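Local coordinates for DNA/RNA-binding protein Alba (Thermoplasma volcanium, PDB 4Z9E), which probably binds double-stranded DNA tightly but without sequence specificity and helps to compact the chromosome of this archaeon, at residues K43-D46 against V47-T51; P13-N16 against Y17-A20; V21-Q24 against F25-A29. All coordinates share one frame; numbering follows the deposited sequence.

Contact 1: K43-D46 against V47-T51; sequences KAVD and VAEIT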
# COMPACT_ATOMS: atom_id res chain seq x y z
N LYS A 43 -8.12 0.56 -0.13
CA LYS A 43 -9.11 0.14 0.83
C LYS A 43 -8.51 -0.82 1.88
O LYS A 43 -8.87 -0.76 3.05
CB LYS A 43 -10.30 -0.48 0.10
CG LYS A 43 -11.45 -0.86 1.01
CD LYS A 43 -12.49 -1.72 0.29
CE LYS A 43 -13.52 -0.88 -0.41
NZ LYS A 43 -14.64 -1.77 -0.82
N ALA A 44 -7.61 -1.71 1.47
CA ALA A 44 -6.96 -2.60 2.43
C ALA A 44 -6.21 -1.80 3.50
O ALA A 44 -6.24 -2.14 4.67
CB ALA A 44 -6.03 -3.59 1.74
N VAL A 45 -5.51 -0.75 3.08
CA VAL A 45 -4.80 0.14 4.01
C VAL A 45 -5.79 0.80 4.97
O VAL A 45 -5.58 0.76 6.18
CB VAL A 45 -3.93 1.20 3.30
CG1 VAL A 45 -3.27 2.13 4.32
CG2 VAL A 45 -2.84 0.53 2.48
N ASP A 46 -6.87 1.38 4.44
CA ASP A 46 -7.99 1.86 5.27
C ASP A 46 -8.47 0.84 6.31
O ASP A 46 -8.60 1.19 7.51
CB ASP A 46 -9.20 2.29 4.41
CG ASP A 46 -8.92 3.49 3.49
OD1 ASP A 46 -7.91 4.23 3.66
OD2 ASP A 46 -9.76 3.69 2.58
N VAL A 47 -8.75 -0.40 5.88
CA VAL A 47 -9.24 -1.43 6.78
C VAL A 47 -8.31 -1.59 7.95
O VAL A 47 -8.75 -1.58 9.09
CB VAL A 47 -9.44 -2.79 6.08
CG1 VAL A 47 -9.55 -3.92 7.09
CG2 VAL A 47 -10.65 -2.75 5.17
N ALA A 48 -7.02 -1.70 7.67
CA ALA A 48 -6.03 -1.87 8.74
C ALA A 48 -5.88 -0.64 9.60
O ALA A 48 -5.56 -0.75 10.77
CB ALA A 48 -4.67 -2.28 8.18
N GLU A 49 -6.04 0.54 9.01
CA GLU A 49 -5.83 1.75 9.79
C GLU A 49 -7.02 2.06 10.70
O GLU A 49 -6.85 2.48 11.83
CB GLU A 49 -5.48 2.92 8.89
CG GLU A 49 -4.03 2.87 8.45
CD GLU A 49 -3.11 3.40 9.53
OE1 GLU A 49 -3.30 4.56 9.94
OE2 GLU A 49 -2.20 2.69 10.01
N ILE A 50 -8.22 1.81 10.20
CA ILE A 50 -9.41 1.99 11.01
C ILE A 50 -9.38 1.03 12.18
O ILE A 50 -9.65 1.40 13.34
CB ILE A 50 -10.69 1.74 10.18
CG1 ILE A 50 -10.90 2.88 9.22
CG2 ILE A 50 -11.90 1.62 11.07
CD1 ILE A 50 -11.80 2.51 8.07
N THR A 51 -9.02 -0.20 11.87
CA THR A 51 -8.96 -1.25 12.87
C THR A 51 -8.09 -0.83 14.04
O THR A 51 -8.48 -0.96 15.18
CB THR A 51 -8.42 -2.56 12.26
OG1 THR A 51 -9.41 -3.11 11.38
CG2 THR A 51 -8.14 -3.56 13.32
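Ile50 lays its longer branch back over the carbonyl of Asp46, one turn earlier in the helix. CG1 stands beside the backbone N (chi1 -72°) and comes within 3.3 Å of Asp46 O, while CD1 runs on toward Asp46 CB. The same oxygen takes the amide of Ile50 in an almost straight bond, 2.8 Å from Ile50 N to Asp46 O, so one carbonyl meets both an N-H and a methylene. Val47 does the same with one methyl: its CG2 sits 3.4 Å from Lys43 O, the acceptor of its own amide. These turns form the middle of helix 41-55, the second helix of the Alba fold, where Ala44 and Ala48 pack on strand 31-37 and Val47 on helix 14-25. On the flank facing the second subunit, Glu49 CG lies 3.5 Å from Val45 O. A bend at chi2 (-80°) then swings the carboxylate away from that turn: OE1 bonds to Thr68 of the second subunit, and OE2 forms a salt bridge with Arg52 and a hydrogen bond with Tyr61. Further along, Val47 O is gripped from opposite faces of its plane by Thr51 N and by Thr51 OG1, the hydroxyl at 2.8 Å from Val47 O.

Contact 2: P13-N16 against Y17-A20; sequences PTMN and YVLA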
# COMPACT_ATOMS: atom_id res chain seq x y z
N PRO A 13 -18.59 -2.61 1.58
CA PRO A 13 -18.16 -1.47 2.39
C PRO A 13 -17.08 -1.82 3.40
O PRO A 13 -17.05 -2.92 3.96
CB PRO A 13 -19.46 -1.05 3.08
CG PRO A 13 -20.48 -1.28 2.01
CD PRO A 13 -20.06 -2.61 1.43
N THR A 14 -16.18 -0.86 3.59
CA THR A 14 -14.96 -1.04 4.34
C THR A 14 -15.17 -1.69 5.71
O THR A 14 -14.37 -2.56 6.14
CB THR A 14 -14.23 0.32 4.43
OG1 THR A 14 -13.95 0.75 3.10
CG2 THR A 14 -12.92 0.25 5.18
N MET A 15 -16.25 -1.29 6.39
CA MET A 15 -16.49 -1.73 7.76
C MET A 15 -16.77 -3.22 7.85
O MET A 15 -16.45 -3.83 8.86
CB MET A 15 -17.60 -0.92 8.41
CG MET A 15 -17.24 0.54 8.63
SD MET A 15 -15.79 0.76 9.68
CE MET A 15 -16.11 2.39 10.36
N ASN A 16 -17.32 -3.82 6.79
CA ASN A 16 -17.42 -5.29 6.73
C ASN A 16 -16.09 -5.95 6.98
O ASN A 16 -16.00 -6.92 7.75
CB ASN A 16 -17.96 -5.78 5.38
CG ASN A 16 -19.41 -5.46 5.22
OD1 ASN A 16 -20.26 -6.21 5.69
ND2 ASN A 16 -19.70 -4.30 4.66
N TYR A 17 -15.06 -5.42 6.34
CA TYR A 17 -13.74 -6.01 6.46
C TYR A 17 -13.15 -5.73 7.82
O TYR A 17 -12.46 -6.58 8.38
CB TYR A 17 -12.87 -5.57 5.30
CG TYR A 17 -13.45 -5.95 3.95
CD1 TYR A 17 -13.53 -7.29 3.55
CD2 TYR A 17 -13.93 -4.98 3.07
CE1 TYR A 17 -14.09 -7.64 2.31
CE2 TYR A 17 -14.48 -5.32 1.84
CZ TYR A 17 -14.55 -6.64 1.46
OH TYR A 17 -15.09 -6.94 0.21
N VAL A 18 -13.44 -4.55 8.37
CA VAL A 18 -12.95 -4.22 9.71
C VAL A 18 -13.59 -5.19 10.71
O VAL A 18 -12.94 -5.66 11.65
CB VAL A 18 -13.27 -2.76 10.08
CG1 VAL A 18 -12.87 -2.46 11.52
CG2 VAL A 18 -12.56 -1.79 9.14
N LEU A 19 -14.86 -5.49 10.48
CA LEU A 19 -15.61 -6.43 11.32
C LEU A 19 -15.02 -7.84 11.26
O LEU A 19 -14.82 -8.48 12.30
CB LEU A 19 -17.08 -6.44 10.91
CG LEU A 19 -18.07 -7.22 11.80
CD1 LEU A 19 -18.05 -6.76 13.26
CD2 LEU A 19 -19.47 -7.11 11.23
N ALA A 20 -14.74 -8.31 10.04
CA ALA A 20 -14.11 -9.60 9.83
C ALA A 20 -12.80 -9.73 10.61
O ALA A 20 -12.51 -10.77 11.19
CB ALA A 20 -13.86 -9.79 8.35
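Tyr17 turns its side chain back along the opening turn of the helix, and several of its carbons meet carbonyls of the residues before it. CB starts 3.5 Å from Thr14 O. CG is placed beside the backbone N (chi1 -59°), which directs the ring toward the start of the helix rather than along its later turns; CG itself lies 4.0 Å from Asn16 C, with Thr14 O at a similar distance. From there CD2 comes 3.8 Å from Pro13 O, and CE2 is still near that oxygen; the ring stands oblique to these neighbours. At the tip, OH accepts the backbone N-H of Lys12, so the phenol spans the entry to the helix and the side chain is probably held from swinging away.

Pro13 O takes two bonds from Asn16. The backbone N and the side-chain ND2 of Asn16 reach it from the same face of the carbonyl plane, ND2 at 3.1 Å from Pro13 O and with the oxygen lying in the plane of the amide. Beyond them, Thr14 O takes the amide of Val18 at 3.1 Å from Val18 N and only weakly that of Tyr17. Met15 and Val18 run side by side, with SD of Met15 4.2 Å from CG2 of Val18. Together these contacts build the first turns of helix 14-25, the crossover helix of the beta-alpha-beta unit formed with strands 6-8 and 31-37.

Contact 3: V21-Q24 against F25-A29; sequences VVTQ and FNNNA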
# COMPACT_ATOMS: atom_id res chain seq x y z
N VAL A 21 -12.02 -8.65 10.62
CA VAL A 21 -10.75 -8.59 11.33
C VAL A 21 -11.01 -8.68 12.83
O VAL A 21 -10.39 -9.49 13.53
CB VAL A 21 -9.97 -7.29 10.96
CG1 VAL A 21 -8.80 -7.00 11.88
CG2 VAL A 21 -9.49 -7.33 9.52
N VAL A 22 -11.93 -7.85 13.34
CA VAL A 22 -12.19 -7.83 14.79
C VAL A 22 -12.75 -9.18 15.25
O VAL A 22 -12.24 -9.78 16.19
CB VAL A 22 -13.11 -6.66 15.20
CG1 VAL A 22 -13.53 -6.82 16.66
CG2 VAL A 22 -12.38 -5.35 15.01
N THR A 23 -13.77 -9.66 14.58
CA THR A 23 -14.31 -11.00 14.85
C THR A 23 -13.23 -12.04 15.07
O THR A 23 -13.25 -12.78 16.06
CB THR A 23 -15.17 -11.48 13.68
OG1 THR A 23 -16.15 -10.49 13.41
CG2 THR A 23 -15.87 -12.80 14.00
N GLN A 24 -12.28 -12.08 14.15
CA GLN A 24 -11.26 -13.11 14.19
C GLN A 24 -10.25 -12.94 15.30
O GLN A 24 -9.78 -13.93 15.84
CB GLN A 24 -10.64 -13.30 12.81
CG GLN A 24 -11.67 -13.90 11.86
CD GLN A 24 -11.15 -14.17 10.47
OE1 GLN A 24 -9.94 -14.26 10.25
NE2 GLN A 24 -12.07 -14.30 9.52
N PHE A 25 -9.94 -11.70 15.68
CA PHE A 25 -9.12 -11.45 16.88
C PHE A 25 -9.80 -11.90 18.18
O PHE A 25 -9.13 -12.34 19.12
CB PHE A 25 -8.77 -9.97 17.01
CG PHE A 25 -7.49 -9.58 16.34
CD1 PHE A 25 -6.31 -10.25 16.61
CD2 PHE A 25 -7.47 -8.51 15.45
CE1 PHE A 25 -5.13 -9.88 15.98
CE2 PHE A 25 -6.31 -8.13 14.82
CZ PHE A 25 -5.14 -8.82 15.09
N ASN A 26 -11.11 -11.77 18.24
CA ASN A 26 -11.87 -12.18 19.42
C ASN A 26 -12.25 -13.67 19.45
O ASN A 26 -13.04 -14.10 20.28
CB ASN A 26 -13.11 -11.29 19.60
CG ASN A 26 -12.75 -9.84 19.90
OD1 ASN A 26 -11.68 -9.54 20.44
ND2 ASN A 26 -13.64 -8.94 19.54
N ASN A 27 -11.71 -14.44 18.50
CA ASN A 27 -11.72 -15.90 18.54
C ASN A 27 -10.28 -16.33 18.63
O ASN A 27 -9.91 -17.39 18.13
CB ASN A 27 -12.34 -16.48 17.28
CG ASN A 27 -13.83 -16.25 17.23
OD1 ASN A 27 -14.48 -16.06 18.26
ND2 ASN A 27 -14.39 -16.30 16.02
N ASN A 28 -9.48 -15.45 19.23
CA ASN A 28 -8.04 -15.62 19.44
C ASN A 28 -7.23 -16.31 18.31
O ASN A 28 -6.55 -17.32 18.51
CB ASN A 28 -7.75 -16.24 20.83
CG ASN A 28 -8.07 -15.28 21.97
OD1 ASN A 28 -7.17 -14.80 22.66
ND2 ASN A 28 -9.35 -14.98 22.16
N ALA A 29 -7.34 -15.75 17.10
CA ALA A 29 -6.26 -15.86 16.13
C ALA A 29 -5.18 -14.91 16.64
O ALA A 29 -5.49 -13.87 17.24
CB ALA A 29 -6.72 -15.45 14.76
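Gln24 O is gripped by two amides from the chain that follows it: Ala29 N lies 3.3 Å from Gln24 O with a nearly straight N-H (165°), and the bond from Asn27 N is weak. A further weak bond, from Asn28 N to Phe25 O, lies inside the first. With Asn28 at positive phi as the C-prime residue, this is a Schellman motif, and it ends helix 14-25. The chain turns over at Phe25 to Asn28, a type I beta turn, and brings the methyl of Ala29 back to 3.6 Å from Gln24 O.

Before the turn the helical bonds run on as usual, Phe25 N to Val21 O and Asn26 N to Val22 O, both at 3.1 Å. Side chains follow the same spacing. Val21 and Phe25 lie alongside each other and point the same way, with CG1 of Val21 4.0 Å from CE2 of the ring. CD2 of Phe25 is nearer to the backbone, 3.6 Å from Val21 O. One residue further on, the amide of Asn26 lies alongside Val22, its ND2 3.6 Å from CG1 of Val22.

Ile56, in the loop after helix 41-55, also touches the side chain of Phe25, while Val21 reaches Thr51 and Val22 reaches Phe55 on that helix. With alanine here instead of Phe25, CG1 of Val21 would probably lose its neighbour and a gap would be likely to open toward Ile56. Gln24 and Ala29 both touch Asn5, which places the turn beside the start of the modelled chain. The chemistry thus divides by group: the carbonyl of Gln24, which no longer bonds to an amide four residues on, is taken up by Ala29 N and weakly by Asn27 N of the reversing chain, while the carbon side chains hold the helix end against its neighbour.

From the N terminus, the chain leaves strand 6-8 and enters helix 14-25 at contact 2; contact 3 follows directly and ends that helix, turning the chain toward strand 31-37. Contact 1 comes later, midway along helix 41-55. Each contact lies on continuous chain, so none closes a long loop; the three are in series, and none nests within or crosses another. In space the two helices pack together. Contacts 1 and 2, whose centres are about 9 Å apart, meet where Val47 packs on Tyr17 and Thr14, Lys43 on Thr14, and Thr51 on Val18. Contact 3, its centre about 16 Å from that of contact 1, still reaches it through Val21 against Thr51 and Val47.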